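Local coordinates for PH1570-like domain-containing protein (Pyrococcus horikoshii, PDB 2HQ4) that is of unknown function but folds into a many-stranded antiparallel sheet packed against helices, at residues N21-K24 / N29-V32; R40-A45 / R141-N146. All coordinates share one frame; numbering follows the deposited sequence.

Interaction 1: residues N21-K24 / N29-V32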
loop_
_atom_site.group_PDB
_atom_site.type_symbol
_atom_site.label_atom_id
_atom_site.label_comp_id
_atom_site.label_asym_id
_atom_site.label_seq_id
_atom_site.Cartn_x
_atom_site.Cartn_y
_atom_site.Cartn_z
ATOM N N ASN A 21 8.335 -6.802 -1.768
ATOM C CA ASN A 21 7.707 -5.468 -1.846
ATOM C C ASN A 21 6.198 -5.592 -2.007
ATOM O O ASN A 21 5.571 -4.755 -2.672
ATOM C CB ASN A 21 8.286 -4.635 -3.031
ATOM C CG ASN A 21 7.844 -5.184 -4.394
ATOM O OD1 ASN A 21 7.764 -6.406 -4.609
ATOM N ND2 ASN A 21 7.541 -4.290 -5.307
ATOM N N GLY A 22 5.597 -6.607 -1.384
ATOM C CA GLY A 22 4.125 -6.737 -1.500
ATOM C C GLY A 22 3.555 -7.931 -0.784
ATOM O O GLY A 22 4.282 -8.703 -0.127
ATOM N N PHE A 23 2.240 -8.117 -0.907
ATOM C CA PHE A 23 1.634 -9.362 -0.444
ATOM C C PHE A 23 0.415 -9.714 -1.307
ATOM O O PHE A 23 -0.199 -8.828 -1.908
ATOM C CB PHE A 23 1.331 -9.330 1.086
ATOM C CG PHE A 23 0.149 -8.440 1.490
ATOM C CD1 PHE A 23 0.364 -7.181 2.028
ATOM C CD2 PHE A 23 -1.174 -8.925 1.391
ATOM C CE1 PHE A 23 -0.748 -6.356 2.433
ATOM C CE2 PHE A 23 -2.256 -8.140 1.743
ATOM C CZ PHE A 23 -2.048 -6.858 2.278
ATOM N N LYS A 24 0.117 -11.013 -1.376
ATOM C CA LYS A 24 -1.009 -11.540 -2.120
ATOM C C LYS A 24 -1.864 -12.395 -1.180
ATOM O O LYS A 24 -1.401 -13.427 -0.690
ATOM C CB LYS A 24 -0.524 -12.431 -3.260
ATOM C CG LYS A 24 -1.659 -13.015 -4.116
ATOM C CD LYS A 24 -1.113 -13.937 -5.233
ATOM C CE LYS A 24 -2.278 -14.386 -6.137
ATOM N NZ LYS A 24 -1.842 -15.340 -7.185
ATOM N N ASN A 29 -8.786 -11.692 -1.356
ATOM C CA ASN A 29 -8.557 -11.141 -2.693
ATOM C C ASN A 29 -7.972 -9.706 -2.576
ATOM O O ASN A 29 -8.534 -8.736 -3.147
ATOM C CB ASN A 29 -9.860 -11.175 -3.541
ATOM C CG ASN A 29 -9.636 -10.755 -4.995
ATOM O OD1 ASN A 29 -8.653 -11.137 -5.631
ATOM N ND2 ASN A 29 -10.586 -9.987 -5.533
ATOM N N VAL A 30 -6.857 -9.580 -1.824
ATOM C CA VAL A 30 -6.170 -8.285 -1.629
ATOM C C VAL A 30 -4.739 -8.510 -2.113
ATOM O O VAL A 30 -4.076 -9.425 -1.663
ATOM C CB VAL A 30 -6.174 -7.813 -0.140
ATOM C CG1 VAL A 30 -5.312 -6.558 0.076
ATOM C CG2 VAL A 30 -7.606 -7.543 0.386
ATOM N N GLU A 31 -4.293 -7.693 -3.061
ATOM C CA GLU A 31 -2.961 -7.815 -3.640
ATOM C C GLU A 31 -2.461 -6.403 -3.701
ATOM O O GLU A 31 -3.165 -5.502 -4.187
ATOM C CB GLU A 31 -3.026 -8.378 -5.075
ATOM C CG GLU A 31 -3.699 -9.761 -5.156
ATOM C CD GLU A 31 -3.688 -10.360 -6.535
ATOM O OE1 GLU A 31 -3.202 -9.691 -7.465
ATOM O OE2 GLU A 31 -4.178 -11.507 -6.673
ATOM N N VAL A 32 -1.249 -6.210 -3.199
ATOM C CA VAL A 32 -0.629 -4.887 -3.188
ATOM C C VAL A 32 0.896 -5.032 -3.358
ATOM O O VAL A 32 1.494 -5.966 -2.810
ATOM C CB VAL A 32 -1.019 -4.056 -1.910
ATOM C CG1 VAL A 32 -0.664 -4.799 -0.579
ATOM C CG2 VAL A 32 -0.408 -2.589 -1.961
#

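Interaction 2: residues R40-A45 / R141-N146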
loop_
_atom_site.group_PDB
_atom_site.type_symbol
_atom_site.label_atom_id
_atom_site.label_comp_id
_atom_site.label_asym_id
_atom_site.label_seq_id
_atom_site.Cartn_x
_atom_site.Cartn_y
_atom_site.Cartn_z
ATOM N N ARG A 40 6.867 -1.059 3.880
ATOM C CA ARG A 40 6.602 -2.367 4.518
ATOM C C ARG A 40 5.710 -2.323 5.759
ATOM O O ARG A 40 4.899 -3.227 5.976
ATOM C CB ARG A 40 7.877 -3.195 4.712
ATOM C CG ARG A 40 8.369 -3.877 3.368
ATOM C CD ARG A 40 9.854 -4.319 3.430
ATOM N NE ARG A 40 10.640 -3.314 4.156
ATOM C CZ ARG A 40 11.746 -3.578 4.841
ATOM N NH1 ARG A 40 12.213 -4.823 4.885
ATOM N NH2 ARG A 40 12.365 -2.606 5.496
ATOM N N LYS A 41 5.833 -1.275 6.571
ATOM C CA LYS A 41 4.990 -1.169 7.760
ATOM C C LYS A 41 3.498 -0.886 7.429
ATOM O O LYS A 41 2.608 -1.274 8.166
ATOM C CB LYS A 41 5.555 -0.110 8.736
ATOM C CG LYS A 41 6.875 -0.537 9.454
ATOM C CD LYS A 41 7.229 0.516 10.529
ATOM C CE LYS A 41 8.640 0.284 11.123
ATOM N NZ LYS A 41 8.887 1.319 12.185
ATOM N N VAL A 42 3.240 -0.154 6.346
ATOM C CA VAL A 42 1.853 -0.025 5.855
ATOM C C VAL A 42 1.308 -1.416 5.480
ATOM O O VAL A 42 0.187 -1.787 5.853
ATOM C CB VAL A 42 1.767 0.944 4.619
ATOM C CG1 VAL A 42 0.310 1.016 4.093
ATOM C CG2 VAL A 42 2.274 2.318 5.028
ATOM N N LEU A 43 2.115 -2.219 4.798
ATOM C CA LEU A 43 1.655 -3.550 4.408
ATOM C C LEU A 43 1.414 -4.434 5.656
ATOM O O LEU A 43 0.404 -5.169 5.755
ATOM C CB LEU A 43 2.650 -4.158 3.409
ATOM C CG LEU A 43 2.329 -3.893 1.909
ATOM C CD1 LEU A 43 2.086 -2.428 1.562
ATOM C CD2 LEU A 43 3.464 -4.461 1.118
ATOM N N LEU A 44 2.306 -4.327 6.641
ATOM C CA LEU A 44 2.131 -5.050 7.922
ATOM C C LEU A 44 0.840 -4.679 8.611
ATOM O O LEU A 44 0.097 -5.550 9.105
ATOM C CB LEU A 44 3.293 -4.744 8.895
ATOM C CG LEU A 44 4.608 -5.374 8.494
ATOM C CD1 LEU A 44 5.767 -4.888 9.441
ATOM C CD2 LEU A 44 4.422 -6.872 8.614
ATOM N N ALA A 45 0.545 -3.383 8.643
ATOM C CA ALA A 45 -0.704 -2.925 9.250
ATOM C C ALA A 45 -1.927 -3.460 8.496
ATOM O O ALA A 45 -2.932 -3.834 9.112
ATOM C CB ALA A 45 -0.720 -1.393 9.309
ATOM N N ARG A 141 5.929 7.036 -2.106
ATOM C CA ARG A 141 5.620 5.619 -2.254
ATOM C C ARG A 141 4.470 5.497 -3.234
ATOM O O ARG A 141 3.483 6.279 -3.173
ATOM C CB ARG A 141 5.211 5.050 -0.902
ATOM C CG ARG A 141 6.279 5.346 0.138
ATOM C CD ARG A 141 5.869 4.897 1.470
ATOM N NE ARG A 141 4.737 5.629 2.047
ATOM C CZ ARG A 141 4.418 5.489 3.313
ATOM N NH1 ARG A 141 5.172 4.682 4.048
ATOM N NH2 ARG A 141 3.411 6.144 3.853
ATOM N N LEU A 142 4.620 4.551 -4.142
ATOM C CA LEU A 142 3.602 4.232 -5.115
ATOM C C LEU A 142 3.112 2.801 -4.836
ATOM O O LEU A 142 3.908 1.813 -4.895
ATOM C CB LEU A 142 4.196 4.353 -6.523
ATOM C CG LEU A 142 3.240 3.863 -7.620
ATOM C CD1 LEU A 142 2.109 4.926 -7.910
ATOM C CD2 LEU A 142 4.057 3.588 -8.828
ATOM N N PHE A 143 1.827 2.696 -4.507
ATOM C CA PHE A 143 1.188 1.402 -4.268
ATOM C C PHE A 143 0.430 0.996 -5.525
ATOM O O PHE A 143 -0.169 1.864 -6.191
ATOM C CB PHE A 143 0.172 1.544 -3.152
ATOM C CG PHE A 143 0.765 1.955 -1.837
ATOM C CD1 PHE A 143 1.096 0.970 -0.870
ATOM C CD2 PHE A 143 0.965 3.316 -1.544
ATOM C CE1 PHE A 143 1.651 1.359 0.390
ATOM C CE2 PHE A 143 1.519 3.719 -0.325
ATOM C CZ PHE A 143 1.855 2.713 0.658
ATOM N N ILE A 144 0.472 -0.276 -5.888
ATOM C CA ILE A 144 -0.356 -0.760 -7.006
ATOM C C ILE A 144 -1.133 -1.909 -6.398
ATOM O O ILE A 144 -0.593 -2.631 -5.531
ATOM C CB ILE A 144 0.431 -1.124 -8.314
ATOM C CG1 ILE A 144 1.442 -2.261 -8.108
ATOM C CG2 ILE A 144 1.169 0.176 -8.930
ATOM C CD1 ILE A 144 2.065 -2.776 -9.476
ATOM N N PHE A 145 -2.391 -2.067 -6.793
ATOM C CA PHE A 145 -3.246 -3.048 -6.157
ATOM C C PHE A 145 -4.286 -3.614 -7.146
ATOM O O PHE A 145 -4.482 -3.045 -8.232
ATOM C CB PHE A 145 -3.883 -2.445 -4.871
ATOM C CG PHE A 145 -4.338 -0.981 -5.009
ATOM C CD1 PHE A 145 -5.600 -0.668 -5.529
ATOM C CD2 PHE A 145 -3.492 0.064 -4.593
ATOM C CE1 PHE A 145 -6.017 0.680 -5.647
ATOM C CE2 PHE A 145 -3.856 1.381 -4.700
ATOM C CZ PHE A 145 -5.148 1.712 -5.245
ATOM N N ASN A 146 -4.979 -4.698 -6.770
ATOM C CA ASN A 146 -5.733 -5.454 -7.780
ATOM C C ASN A 146 -7.173 -4.951 -7.964
ATOM O O ASN A 146 -7.778 -5.262 -8.982
ATOM C CB ASN A 146 -5.767 -6.969 -7.428
ATOM C CG ASN A 146 -6.445 -7.210 -6.113
ATOM O OD1 ASN A 146 -6.157 -6.504 -5.143
ATOM N ND2 ASN A 146 -7.392 -8.176 -6.059
#

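Interaction 1: residues N21-K24 / N29-V32
The ring of Phe23 takes Val32 CG1 over one face, toward the rim, in a CH-pi contact. The methyl stands 3.8 Å from the ring centroid and 27° off the ring normal, and its nearest ring atom is CE1. On the CE2 side of the ring Val30 CG1 comes in obliquely, 3.8 Å from Phe23 CE2. These residues belong to the beta hairpin of strands 22-25 and 30-36, whose turn ends in a G1 beta bulge, with Asn29 and Val30 both facing Asp25. Phe23 and Val32 form an antiparallel hydrogen-bonded pair. Phe23 N donates a hydrogen bond to Val32 O at 3.0 Å, and Val32 N donates one to Phe23 O at 3.1 Å. Phe23 CG sits between the backbone N and the carbonyl carbon (chi1 73°), which swings the ring across to the neighbouring strand. The same ring meets Leu43, Met46 and Ile47 of helix 40-55, and Leu16 and Val18 of strand 16-19, so it is buried between sheet and helix. With an alanine at Phe23, a gap would probably open beside Val30 and Val32, and the Val32 methyl would lose its aromatic face. On the opposite face of the sheet, Lys24 and Glu31 make the adjoining non-hydrogen-bonded pair. Their side chains run alongside each other, pointing the same way. Lys24 is fully extended, with CG anti to the backbone N (chi1 -179°). Its ammonium stays beyond salt-bridge range of the carboxylate and also has a long, weak ion pair with Glu26. Glu31 OE1 is hydrogen-bonded to Leu2 N. The carboxylate meets the lysine chain through its other oxygen: Glu31 OE2 lies 3.5 Å from Lys24 CE.

Interaction 2: residues R40-A45 / R141-N146
Helix-on-sheet packing brings Val42 and Leu43, in the first turn of helix 40-55, onto Arg141 and Phe143 of strand 141-145. The two short segments are 11.4 Å apart at their axes and cross at -39°. Side chains bridge this distance by van der Waals contact. Phe143 points toward the helix and presents one corner of its ring, CE1, to two residues. Leu43 CD1 meets that corner at the ring edge, near the ring plane, at 4.0 Å. Val42 CG1 approaches it obliquely, also 4.0 Å from Phe143 CE1. The two methyls of Val42 divide the work. CG1, anti to the backbone N (chi1 178°), goes to the ring, while CG2 goes to the guanidinium of Arg141. That group is held from outside the contact: NE is in a salt bridge with Asp137, and NH1 makes a weak hydrogen bond to Asp38 O. Within the strand, Phe143 CZ lies over one guanidinium face, toward its rim. The helix thus touches the charged group through a methyl, with Val42 CG2 3.9 Å from Arg141 NH1.

Interactions 1 and 2 come in series along the chain. The hairpin of interaction 1 closes first, and strand 30-36 is followed directly by helix 40-55, which opens interaction 2. Strand 141-145 returns 95 residues after segment 40-45, as the antiparallel neighbour of strand 30-36. Both contacts therefore share one sheet, and their centres are about 8 Å apart. They also touch. Asn146 OD1 probably accepts a hydrogen bond from Glu31 N at 3.0 Å, and Asn146 ND2 probably donates one to Asn29 O. Gly22 CA packs on Leu43 CD2. Helix 40-55 thus lies against both the hairpin and the later strand, tying early and late parts of the chain into one core.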